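Local coordinates for D-methionine-binding lipoprotein MetQ (Escherichia coli, PDB 4YAH), which binds methionine as the solute-binding lipoprotein of an ATP-driven methionine permease of the cell membrane, at residues V37-E42 against A206-L211; E42-E47 against N260-G265; F110-A115 against G265-G270. All coordinates share one frame; numbering follows the deposited sequence.

Contact 1: V37-E42 against A206-L211; sequences VIVGAE and ASQIGL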
ATOM      1  N   VAL A  37      10.275  -1.113   6.382  1.00 16.35           N
ATOM      2  CA  VAL A  37       9.729  -0.394   5.231  1.00 16.12           C
ATOM      3  C   VAL A  37       9.871  -1.256   3.989  1.00 17.65           C
ATOM      4  O   VAL A  37      10.609  -2.246   3.997  1.00 16.07           O
ATOM      5  CB  VAL A  37      10.431   0.971   5.010  1.00 17.70           C
ATOM      6  CG1 VAL A  37      10.314   1.824   6.267  1.00 21.27           C
ATOM      7  CG2 VAL A  37      11.893   0.801   4.663  1.00 19.44           C
ATOM      8  N   ILE A  38       9.166  -0.883   2.920  1.00 15.75           N
ATOM      9  CA  ILE A  38       9.233  -1.655   1.676  1.00 18.81           C
ATOM     10  C   ILE A  38      10.222  -1.028   0.690  1.00 20.85           C
ATOM     11  O   ILE A  38      10.248   0.200   0.519  1.00 20.62           O
ATOM     12  CB  ILE A  38       7.862  -1.755   0.988  1.00 18.16           C
ATOM     13  CG1 ILE A  38       6.767  -2.116   1.990  1.00 18.66           C
ATOM     14  CG2 ILE A  38       7.925  -2.785  -0.145  1.00 16.82           C
ATOM     15  CD1 ILE A  38       6.962  -3.441   2.675  1.00 20.39           C
ATOM     16  N   VAL A  39      11.014  -1.869   0.020  1.00 21.25           N
ATOM     17  CA  VAL A  39      11.990  -1.370  -0.939  1.00 21.83           C
ATOM     18  C   VAL A  39      11.309  -0.630  -2.070  1.00 23.59           C
ATOM     19  O   VAL A  39      10.165  -0.906  -2.408  1.00 22.29           O
ATOM     20  CB  VAL A  39      12.854  -2.504  -1.535  1.00 24.60           C
ATOM     21  CG1 VAL A  39      13.622  -3.179  -0.468  1.00 24.73           C
ATOM     22  CG2 VAL A  39      12.008  -3.524  -2.234  1.00 19.12           C
ATOM     23  N   GLY A  40      12.027   0.329  -2.637  1.00 29.03           N
ATOM     24  CA  GLY A  40      11.496   1.141  -3.713  1.00 35.97           C
ATOM     25  C   GLY A  40      11.263   2.539  -3.202  1.00 26.06           C
ATOM     26  O   GLY A  40      11.955   3.003  -2.288  1.00 25.81           O
ATOM     27  N   ALA A  41      10.268   3.199  -3.767  1.00 23.40           N
ATOM     28  CA  ALA A  41      10.049   4.597  -3.488  1.00 23.28           C
ATOM     29  C   ALA A  41       9.674   4.806  -2.025  1.00 22.80           C
ATOM     30  O   ALA A  41       9.975   5.855  -1.471  1.00 23.75           O
ATOM     31  CB  ALA A  41       8.985   5.152  -4.386  1.00 26.31           C
ATOM     32  N   GLU A  42       9.025   3.826  -1.400  1.00 22.67           N
ATOM     33  CA  GLU A  42       8.640   3.993   0.007  1.00 18.82           C
ATOM     34  C   GLU A  42       9.894   4.008   0.883  1.00 23.65           C
ATOM     35  O   GLU A  42       9.967   4.751   1.862  1.00 20.77           O
ATOM     36  CB  GLU A  42       7.662   2.907   0.470  1.00 16.43           C
ATOM     37  CG  GLU A  42       6.264   3.081  -0.166  1.00 19.97           C
ATOM     38  CD  GLU A  42       5.194   2.144   0.371  1.00 26.81           C
ATOM     39  OE1 GLU A  42       4.156   1.979  -0.311  1.00 24.71           O
ATOM     40  OE2 GLU A  42       5.355   1.581   1.464  1.00 23.64           O
ATOM     41  N   ALA A 206       4.203  -0.697  -8.033  1.00 16.19           N
ATOM     42  CA  ALA A 206       4.196   0.016  -9.319  1.00 20.53           C
ATOM     43  C   ALA A 206       5.406   0.936  -9.439  1.00 19.39           C
ATOM     44  O   ALA A 206       6.033   1.048 -10.498  1.00 20.62           O
ATOM     45  CB  ALA A 206       2.922   0.815  -9.470  1.00 19.75           C
ATOM     46  N   SER A 207       5.766   1.571  -8.331  1.00 18.24           N
ATOM     47  CA  SER A 207       6.874   2.517  -8.339  1.00 20.34           C
ATOM     48  C   SER A 207       8.227   1.814  -8.553  1.00 23.58           C
ATOM     49  O   SER A 207       9.184   2.439  -8.988  1.00 25.26           O
ATOM     50  CB  SER A 207       6.908   3.311  -7.034  1.00 21.58           C
ATOM     51  OG  SER A 207       7.345   2.488  -5.976  1.00 23.69           O
ATOM     52  N   GLN A 208       8.304   0.525  -8.246  1.00 20.79           N
ATOM     53  CA  GLN A 208       9.543  -0.226  -8.446  1.00 18.61           C
ATOM     54  C   GLN A 208       9.918  -0.339  -9.921  1.00 24.75           C
ATOM     55  O   GLN A 208      11.097  -0.453 -10.240  1.00 24.23           O
ATOM     56  CB  GLN A 208       9.432  -1.619  -7.839  1.00 18.39           C
ATOM     57  CG  GLN A 208       9.300  -1.605  -6.312  1.00 19.93           C
ATOM     58  CD  GLN A 208       9.198  -2.995  -5.731  1.00 22.43           C
ATOM     59  OE1 GLN A 208       9.077  -3.976  -6.460  1.00 21.53           O
ATOM     60  NE2 GLN A 208       9.220  -3.087  -4.409  1.00 22.71           N
ATOM     61  N   ILE A 209       8.926  -0.321 -10.812  1.00 19.28           N
ATOM     62  CA  ILE A 209       9.210  -0.323 -12.246  1.00 22.09           C
ATOM     63  C   ILE A 209       8.838   1.012 -12.902  1.00 22.82           C
ATOM     64  O   ILE A 209       8.592   1.089 -14.112  1.00 24.53           O
ATOM     65  CB  ILE A 209       8.496  -1.487 -12.944  1.00 24.29           C
ATOM     66  CG1 ILE A 209       7.007  -1.459 -12.659  1.00 22.91           C
ATOM     67  CG2 ILE A 209       9.102  -2.798 -12.456  1.00 29.12           C
ATOM     68  CD1 ILE A 209       6.189  -2.306 -13.633  1.00 24.89           C
ATOM     69  N   GLY A 210       8.828   2.067 -12.094  1.00 23.59           N
ATOM     70  CA  GLY A 210       8.773   3.423 -12.614  1.00 24.64           C
ATOM     71  C   GLY A 210       7.403   3.880 -13.078  1.00 24.72           C
ATOM     72  O   GLY A 210       7.291   4.822 -13.867  1.00 29.41           O
ATOM     73  N   LEU A 211       6.361   3.220 -12.583  1.00 19.78           N
ATOM     74  CA  LEU A 211       4.985   3.584 -12.899  1.00 17.82           C
ATOM     75  C   LEU A 211       4.366   4.382 -11.761  1.00 24.27           C
ATOM     76  O   LEU A 211       4.621   4.102 -10.588  1.00 20.87           O
ATOM     77  CB  LEU A 211       4.141   2.344 -13.162  1.00 20.80           C
ATOM     78  CG  LEU A 211       4.638   1.413 -14.261  1.00 21.25           C
ATOM     79  CD1 LEU A 211       3.724   0.200 -14.367  1.00 25.54           C
ATOM     80  CD2 LEU A 211       4.703   2.147 -15.567  1.00 21.03           C
TER

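Contact 2: E42-E47 against N260-G265; sequences EQQVAE and NKVFNG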
ATOM      1  N   GLU A  42       9.025   3.826  -1.400  1.00 22.67           N
ATOM      2  CA  GLU A  42       8.640   3.993   0.007  1.00 18.82           C
ATOM      3  C   GLU A  42       9.894   4.008   0.883  1.00 23.65           C
ATOM      4  O   GLU A  42       9.967   4.751   1.862  1.00 20.77           O
ATOM      5  CB  GLU A  42       7.662   2.907   0.470  1.00 16.43           C
ATOM      6  CG  GLU A  42       6.264   3.081  -0.166  1.00 19.97           C
ATOM      7  CD  GLU A  42       5.194   2.144   0.371  1.00 26.81           C
ATOM      8  OE1 GLU A  42       4.156   1.979  -0.311  1.00 24.71           O
ATOM      9  OE2 GLU A  42       5.355   1.581   1.464  1.00 23.64           O
ATOM     10  N   GLN A  43      10.891   3.208   0.530  1.00 20.88           N
ATOM     11  CA  GLN A  43      12.165   3.246   1.243  1.00 21.30           C
ATOM     12  C   GLN A  43      12.828   4.610   1.081  1.00 23.12           C
ATOM     13  O   GLN A  43      13.397   5.141   2.033  1.00 21.81           O
ATOM     14  CB  GLN A  43      13.105   2.148   0.752  1.00 21.52           C
ATOM     15  CG  GLN A  43      14.441   2.141   1.489  1.00 27.77           C
ATOM     16  CD  GLN A  43      15.446   1.196   0.876  1.00 54.33           C
ATOM     17  OE1 GLN A  43      15.105   0.357   0.045  1.00 53.66           O
ATOM     18  NE2 GLN A  43      16.702   1.332   1.284  1.00 60.01           N
ATOM     19  N   GLN A  44      12.765   5.174  -0.122  1.00 21.22           N
ATOM     20  CA  GLN A  44      13.351   6.491  -0.356  1.00 24.24           C
ATOM     21  C   GLN A  44      12.713   7.532   0.564  1.00 22.52           C
ATOM     22  O   GLN A  44      13.402   8.370   1.124  1.00 24.57           O
ATOM     23  CB  GLN A  44      13.185   6.924  -1.809  1.00 27.58           C
ATOM     24  CG  GLN A  44      13.875   6.035  -2.818  1.00 47.84           C
ATOM     25  CD  GLN A  44      13.518   6.438  -4.237  1.00 51.28           C
ATOM     26  OE1 GLN A  44      13.515   7.628  -4.567  1.00 38.97           O
ATOM     27  NE2 GLN A  44      13.181   5.457  -5.072  1.00 43.74           N
ATOM     28  N   VAL A  45      11.391   7.480   0.705  1.00 21.85           N
ATOM     29  CA  VAL A  45      10.684   8.436   1.551  1.00 21.08           C
ATOM     30  C   VAL A  45      11.097   8.214   3.001  1.00 20.80           C
ATOM     31  O   VAL A  45      11.310   9.165   3.739  1.00 20.47           O
ATOM     32  CB  VAL A  45       9.160   8.297   1.374  1.00 20.95           C
ATOM     33  CG1 VAL A  45       8.393   9.190   2.331  1.00 24.55           C
ATOM     34  CG2 VAL A  45       8.781   8.642  -0.068  1.00 22.96           C
ATOM     35  N   ALA A  46      11.209   6.953   3.405  1.00 18.49           N
ATOM     36  CA  ALA A  46      11.581   6.624   4.779  1.00 19.02           C
ATOM     37  C   ALA A  46      12.989   7.119   5.079  1.00 25.36           C
ATOM     38  O   ALA A  46      13.287   7.506   6.217  1.00 20.16           O
ATOM     39  CB  ALA A  46      11.482   5.132   5.019  1.00 21.19           C
ATOM     40  N   GLU A  47      13.853   7.102   4.062  1.00 19.21           N
ATOM     41  CA  GLU A  47      15.210   7.613   4.230  1.00 19.75           C
ATOM     42  C   GLU A  47      15.179   9.104   4.575  1.00 18.61           C
ATOM     43  O   GLU A  47      16.013   9.580   5.332  1.00 23.00           O
ATOM     44  CB  GLU A  47      16.053   7.355   2.966  1.00 23.10           C
ATOM     45  CG  GLU A  47      16.497   5.907   2.861  1.00 26.41           C
ATOM     46  CD  GLU A  47      17.429   5.652   1.695  1.00 48.82           C
ATOM     47  OE1 GLU A  47      17.869   6.634   1.056  1.00 45.40           O
ATOM     48  OE2 GLU A  47      17.718   4.467   1.430  1.00 50.26           O
ATOM     49  N   ASN A 260       5.906  13.541  -2.632  1.00 24.48           N
ATOM     50  CA  ASN A 260       5.107  14.142  -3.689  1.00 25.34           C
ATOM     51  C   ASN A 260       5.887  14.125  -4.993  1.00 28.52           C
ATOM     52  O   ASN A 260       5.317  13.973  -6.077  1.00 29.17           O
ATOM     53  CB  ASN A 260       4.703  15.564  -3.309  1.00 33.52           C
ATOM     54  CG  ASN A 260       3.873  16.242  -4.386  1.00 30.41           C
ATOM     55  OD1 ASN A 260       2.803  15.757  -4.769  1.00 32.11           O
ATOM     56  ND2 ASN A 260       4.361  17.370  -4.877  1.00 33.68           N
ATOM     57  N   LYS A 261       7.196  14.253  -4.869  1.00 27.34           N
ATOM     58  CA  LYS A 261       8.084  14.187  -6.019  1.00 35.72           C
ATOM     59  C   LYS A 261       8.156  12.765  -6.570  1.00 31.35           C
ATOM     60  O   LYS A 261       7.785  12.517  -7.719  1.00 27.22           O
ATOM     61  CB  LYS A 261       9.475  14.678  -5.630  1.00 32.17           C
ATOM     62  CG  LYS A 261      10.414  14.910  -6.801  1.00 49.52           C
ATOM     63  CD  LYS A 261       9.863  15.952  -7.765  1.00 70.29           C
ATOM     64  CE  LYS A 261      10.976  16.670  -8.521  1.00 84.60           C
ATOM     65  NZ  LYS A 261      11.960  15.726  -9.128  1.00 79.11           N
ATOM     66  N   VAL A 262       8.614  11.823  -5.753  1.00 28.91           N
ATOM     67  CA  VAL A 262       8.868  10.478  -6.256  1.00 25.53           C
ATOM     68  C   VAL A 262       7.578   9.767  -6.671  1.00 30.10           C
ATOM     69  O   VAL A 262       7.610   8.951  -7.586  1.00 27.68           O
ATOM     70  CB  VAL A 262       9.633   9.617  -5.228  1.00 25.78           C
ATOM     71  CG1 VAL A 262       8.760   9.245  -4.057  1.00 24.72           C
ATOM     72  CG2 VAL A 262      10.191   8.354  -5.907  1.00 34.37           C
ATOM     73  N   PHE A 263       6.439  10.088  -6.045  1.00 27.48           N
ATOM     74  CA  PHE A 263       5.176   9.446  -6.430  1.00 24.97           C
ATOM     75  C   PHE A 263       4.374  10.304  -7.415  1.00 23.34           C
ATOM     76  O   PHE A 263       3.210  10.021  -7.681  1.00 22.77           O
ATOM     77  CB  PHE A 263       4.326   9.123  -5.187  1.00 22.43           C
ATOM     78  CG  PHE A 263       4.903   8.027  -4.345  1.00 21.13           C
ATOM     79  CD1 PHE A 263       4.941   6.731  -4.817  1.00 25.79           C
ATOM     80  CD2 PHE A 263       5.421   8.291  -3.075  1.00 20.86           C
ATOM     81  CE1 PHE A 263       5.492   5.713  -4.063  1.00 27.16           C
ATOM     82  CE2 PHE A 263       5.969   7.276  -2.311  1.00 23.89           C
ATOM     83  CZ  PHE A 263       6.005   5.988  -2.797  1.00 23.11           C
ATOM     84  N   ASN A 264       4.997  11.357  -7.936  1.00 26.44           N
ATOM     85  CA  ASN A 264       4.361  12.189  -8.958  1.00 25.40           C
ATOM     86  C   ASN A 264       2.910  12.561  -8.585  1.00 25.96           C
ATOM     87  O   ASN A 264       1.965  12.334  -9.356  1.00 26.60           O
ATOM     88  CB  ASN A 264       4.426  11.452 -10.298  1.00 27.43           C
ATOM     89  CG  ASN A 264       3.925  12.292 -11.456  1.00 32.29           C
ATOM     90  OD1 ASN A 264       4.154  13.503 -11.503  1.00 40.91           O
ATOM     91  ND2 ASN A 264       3.231  11.654 -12.397  1.00 35.35           N
ATOM     92  N   GLY A 265       2.736  13.106  -7.377  1.00 24.61           N
ATOM     93  CA  GLY A 265       1.430  13.558  -6.913  1.00 25.50           C
ATOM     94  C   GLY A 265       0.524  12.455  -6.391  1.00 22.34           C
ATOM     95  O   GLY A 265      -0.604  12.715  -5.983  1.00 26.20           O
TER

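Contact 3: F110-A115 against G265-G270; sequences FVYPIA and GGAVKG. With MET (methionine), chain B.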
ATOM      1  N   PHE A 110       0.836   8.398   4.337  1.00 17.58           N
ATOM      2  CA  PHE A 110       0.172   8.872   3.119  1.00 15.75           C
ATOM      3  C   PHE A 110      -0.943   7.951   2.649  1.00 17.62           C
ATOM      4  O   PHE A 110      -0.921   6.745   2.906  1.00 16.70           O
ATOM      5  CB  PHE A 110       1.178   9.042   1.967  1.00 18.24           C
ATOM      6  CG  PHE A 110       2.326   9.940   2.305  1.00 15.72           C
ATOM      7  CD1 PHE A 110       2.202  11.317   2.201  1.00 20.23           C
ATOM      8  CD2 PHE A 110       3.528   9.409   2.737  1.00 17.53           C
ATOM      9  CE1 PHE A 110       3.262  12.148   2.525  1.00 23.29           C
ATOM     10  CE2 PHE A 110       4.596  10.240   3.072  1.00 19.33           C
ATOM     11  CZ  PHE A 110       4.458  11.609   2.959  1.00 22.38           C
ATOM     12  N   VAL A 111      -1.917   8.534   1.954  1.00 16.88           N
ATOM     13  CA  VAL A 111      -2.818   7.752   1.112  1.00 17.38           C
ATOM     14  C   VAL A 111      -2.123   7.607  -0.247  1.00 20.11           C
ATOM     15  O   VAL A 111      -1.576   8.583  -0.762  1.00 18.50           O
ATOM     16  CB  VAL A 111      -4.192   8.414   0.912  1.00 19.25           C
ATOM     17  CG1 VAL A 111      -5.115   7.502   0.106  1.00 23.83           C
ATOM     18  CG2 VAL A 111      -4.838   8.789   2.237  1.00 20.84           C
ATOM     19  N   TYR A 112      -2.153   6.396  -0.811  1.00 17.72           N
ATOM     20  CA  TYR A 112      -1.550   6.090  -2.110  1.00 18.04           C
ATOM     21  C   TYR A 112      -2.651   5.578  -3.025  1.00 16.91           C
ATOM     22  O   TYR A 112      -2.879   4.372  -3.098  1.00 16.73           O
ATOM     23  CB  TYR A 112      -0.456   5.042  -1.965  1.00 16.70           C
ATOM     24  CG  TYR A 112       0.761   5.474  -1.191  1.00 17.45           C
ATOM     25  CD1 TYR A 112       1.647   6.401  -1.717  1.00 18.92           C
ATOM     26  CD2 TYR A 112       1.044   4.916   0.041  1.00 19.31           C
ATOM     27  CE1 TYR A 112       2.789   6.774  -1.021  1.00 20.57           C
ATOM     28  CE2 TYR A 112       2.188   5.280   0.748  1.00 17.22           C
ATOM     29  CZ  TYR A 112       3.047   6.214   0.206  1.00 18.11           C
ATOM     30  OH  TYR A 112       4.177   6.583   0.876  1.00 22.21           O
ATOM     31  N   PRO A 113      -3.378   6.493  -3.689  1.00 15.87           N
ATOM     32  CA  PRO A 113      -4.526   6.021  -4.472  1.00 17.24           C
ATOM     33  C   PRO A 113      -4.078   5.001  -5.515  1.00 15.23           C
ATOM     34  O   PRO A 113      -3.104   5.216  -6.229  1.00 19.39           O
ATOM     35  CB  PRO A 113      -5.080   7.306  -5.099  1.00 17.88           C
ATOM     36  CG  PRO A 113      -4.666   8.405  -4.116  1.00 19.64           C
ATOM     37  CD  PRO A 113      -3.268   7.959  -3.705  1.00 19.02           C
ATOM     38  N   ILE A 114      -4.756   3.867  -5.537  1.00 15.60           N
ATOM     39  CA  ILE A 114      -4.302   2.741  -6.329  1.00 17.62           C
ATOM     40  C   ILE A 114      -4.826   2.862  -7.759  1.00 19.69           C
ATOM     41  O   ILE A 114      -5.887   3.438  -7.998  1.00 16.35           O
ATOM     42  CB  ILE A 114      -4.738   1.413  -5.694  1.00 15.32           C
ATOM     43  CG1 ILE A 114      -3.874   0.266  -6.202  1.00 16.87           C
ATOM     44  CG2 ILE A 114      -6.234   1.172  -5.875  1.00 16.61           C
ATOM     45  CD1 ILE A 114      -4.071  -1.016  -5.395  1.00 18.54           C
ATOM     46  N   ALA A 115      -4.061   2.318  -8.699  1.00 14.65           N
ATOM     47  CA  ALA A 115      -4.393   2.451 -10.117  1.00 14.28           C
ATOM     48  C   ALA A 115      -4.351   1.117 -10.846  1.00 17.29           C
ATOM     49  O   ALA A 115      -3.754   0.148 -10.380  1.00 15.49           O
ATOM     50  CB  ALA A 115      -3.455   3.432 -10.774  1.00 16.46           C
ATOM     51  N   GLY A 265       2.736  13.106  -7.377  1.00 24.61           N
ATOM     52  CA  GLY A 265       1.430  13.558  -6.913  1.00 25.50           C
ATOM     53  C   GLY A 265       0.524  12.455  -6.391  1.00 22.34           C
ATOM     54  O   GLY A 265      -0.604  12.715  -5.983  1.00 26.20           O
ATOM     55  N   GLY A 266       1.024  11.225  -6.369  1.00 27.23           N
ATOM     56  CA  GLY A 266       0.219  10.091  -5.958  1.00 25.11           C
ATOM     57  C   GLY A 266       0.295   9.772  -4.470  1.00 26.40           C
ATOM     58  O   GLY A 266      -0.038   8.654  -4.073  1.00 21.71           O
ATOM     59  N   ALA A 267       0.739  10.739  -3.663  1.00 22.35           N
ATOM     60  CA  ALA A 267       0.826  10.581  -2.200  1.00 20.96           C
ATOM     61  C   ALA A 267       0.091  11.731  -1.510  1.00 22.48           C
ATOM     62  O   ALA A 267       0.438  12.896  -1.685  1.00 29.48           O
ATOM     63  CB  ALA A 267       2.244  10.532  -1.755  1.00 22.78           C
ATOM     64  N   VAL A 268      -0.946  11.391  -0.762  1.00 19.29           N
ATOM     65  CA  VAL A 268      -1.744  12.375  -0.043  1.00 18.18           C
ATOM     66  C   VAL A 268      -1.421  12.359   1.447  1.00 20.71           C
ATOM     67  O   VAL A 268      -1.517  11.325   2.099  1.00 18.27           O
ATOM     68  CB  VAL A 268      -3.224  12.108  -0.221  1.00 21.64           C
ATOM     69  CG1 VAL A 268      -4.061  13.177   0.496  1.00 21.99           C
ATOM     70  CG2 VAL A 268      -3.558  12.032  -1.707  1.00 29.82           C
ATOM     71  N   LYS A 269      -1.041  13.512   1.973  1.00 19.17           N
ATOM     72  CA  LYS A 269      -0.697  13.647   3.391  1.00 21.48           C
ATOM     73  C   LYS A 269      -1.871  13.207   4.278  1.00 20.30           C
ATOM     74  O   LYS A 269      -3.015  13.649   4.083  1.00 20.13           O
ATOM     75  CB  LYS A 269      -0.299  15.092   3.668  1.00 24.96           C
ATOM     76  CG  LYS A 269       0.210  15.352   5.050  1.00 35.63           C
ATOM     77  CD  LYS A 269       0.446  16.844   5.267  1.00 43.03           C
ATOM     78  CE  LYS A 269       1.495  17.385   4.315  1.00 49.05           C
ATOM     79  NZ  LYS A 269       1.732  18.830   4.551  1.00 57.49           N
ATOM     80  N   GLY A 270      -1.596  12.317   5.231  1.00 19.66           N
ATOM     81  CA  GLY A 270      -2.640  11.714   6.037  1.00 19.72           C
ATOM     82  C   GLY A 270      -2.653  12.192   7.474  1.00 18.27           C
ATOM     83  O   GLY A 270      -3.553  11.847   8.224  1.00 19.53           O
TER
HETATM   84  N   MET B 301       1.180   1.110   0.369  1.00 16.33           N
HETATM   85  CA  MET B 301       0.081   0.171   0.146  1.00 16.55           C
HETATM   86  C   MET B 301      -1.119   0.922  -0.379  1.00 17.10           C
HETATM   87  O   MET B 301      -1.483   1.940   0.218  1.00 17.75           O
HETATM   88  CB  MET B 301      -0.287  -0.556   1.443  1.00 18.12           C
HETATM   89  CG  MET B 301      -1.291  -1.686   1.269  1.00 15.74           C
HETATM   90  SD  MET B 301      -1.724  -2.528   2.806  1.00 15.65           S
HETATM   91  CE  MET B 301      -0.233  -3.481   3.087  1.00 16.05           C
HETATM   92  OXT MET B 301      -1.735   0.501  -1.379  1.00 18.27           O
HETATM   93  O   HOH W   1      -0.644   6.180  -5.467  1.00 18.88           O

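Contact 1: V37-E42 against A206-L211
Q208 supplies the polar part of this contact, reaching over to the loop that follows strand 32-38. Its NE2 donates to V39 O at 3.1 Å with an N-H...O angle of 159°. The oxygen lies near the plane of the Q208 amide, but the donor stands well above the V39 carbonyl plane. An extended side chain, with CD anti to CA (chi2 180°), gives the reach, and NE2 has a second acceptor in N67 OD1. An alanine in place of Q208 would probably leave V39 O and N67 OD1 without this shared donor and open a gap beside the V39 methyl.

The rest is packing. V39 CG2 lies 3.6 Å from Q208 NE2, and A41 CB meets S207 OG at 3.5 Å. That hydroxyl is hydrogen-bonded back to T204 O, and the A41 methyl simply packs against it. Between V39 and A41 in the chain is G40, at the N-cap position of helix 41-57; a CB there would stand only about 3.1 Å from Q208 CG, a tight fit.

The contact joins the two lobes of a periplasmic-binding-protein fold. Between these two segments, a single hydrogen bond and a few light touches are consistent with surfaces that meet when the lobes close on methionine and can part again.

Contact 2: E42-E47 against N260-G265
F263 meets helix 41-57 with the far end of its ring. CZ lies 3.9 Å from E42 CG, which sits at the ring edge near its plane, and the two side chains cross at about a right angle. V45 CG2 comes up obliquely to CE2 of the same ring at 3.8 Å, and also touches V262 CG1 at 4.0 Å, so one methyl fills the angle between two neighbouring residues of the other segment. V262 has CG1 between its backbone N and carbonyl carbon (chi1 71°), which leaves CG2 for Q44, whose OE1 lies 3.7 Å away at the more exposed border. All of this is van der Waals packing.

In the fold, the contact sets the first helix of the chain against the end of helix 253-262, a late segment that returns to the first lobe of this periplasmic-binding-protein architecture. F263 is where that helix stops: a Schellman motif with N264 as the C-prime residue closes it, G265 N bonding to N260 O and N264 N to K261 O, each at 3.0 Å.

Further out, A41 packs on both V262 and F263, while V45 also packs on V255 and A259 of helix 253-262. The F263 ring also meets that of Y112, their planes about 60° apart. Beyond its CG, the E42 chain runs on to a carboxylate whose OE1 is hydrogen-bonded to T204 OG1 and weakly to the amino nitrogen of the bound methionine.

Contact 3: F110-A115 against G265-G270
V111 and V268 form an antiparallel hydrogen-bonded pair in which each residue satisfies the other. V111 N donates to V268 O at 2.8 Å, on a lone pair of that oxygen, and V268 N returns a nearly straight bond (173°) to V111 O at 2.9 Å. Each acceptor takes a CA-H...O contact as well: F110 CA lies 3.1 Å from V268 O, and A267 CA 3.4 Å from V111 O. Next along, F110 and K269 are a non-hydrogen-bonded pair; the backbone of F110 bonds instead to N229, and that of G270 to T109. Past V111 the beta pairing ends, and a water bridges the two chains, donating to P113 O at 2.7 Å and to G266 O at 2.9 Å.

The side chains of V111 and V268 pack together on one face of the sheet. On the face of F110 and K269, the F110 ring meets A267 CB through CD1 at 4.0 Å; A267 CB also touches Y112 CE1 at 3.9 Å. Although the CB of Y112 points away from 265-270, CG lies beside the backbone N (chi1 -66°), and the ring comes back to A267, while its CD2 is the ring atom nearest the methionine amino N. F110 CB lies over one face of that ring, toward its rim. K269 NZ forms a salt bridge with E273.

Strand 268-269 is the edge strand of the larger sheet, bonded to a chain that goes on into the other lobe. Backbone bonds, then a water, pin this chain on either side of Y112, consistent with holding this pocket residue in place beside the ligand.

Overall arrangement
All three contacts include a residue of the methionine pocket, E42 in contacts 1 and 2 and Y112 in contact 3, and their segments alternate along the chain. Contacts 1 and 2 have centres about 9 Å apart and share E42, whose side chain comes within about 3 Å of the ligand; A41 CB of contact 1 also packs 3.5 Å from F263 CZ of contact 2. Between contacts 2 and 3, about 10 Å centre to centre, F263 CE2 meets Y112 CE1 at 3.5 Å, and V45 CG1 lies 4.0 Å from F110 CE2. Contacts 1 and 3, about 13 Å apart, touch where E42 OE1 nears Y112 CE2 at 4.0 Å. Packing therefore runs from the meeting of the lobes through F263 to Y112.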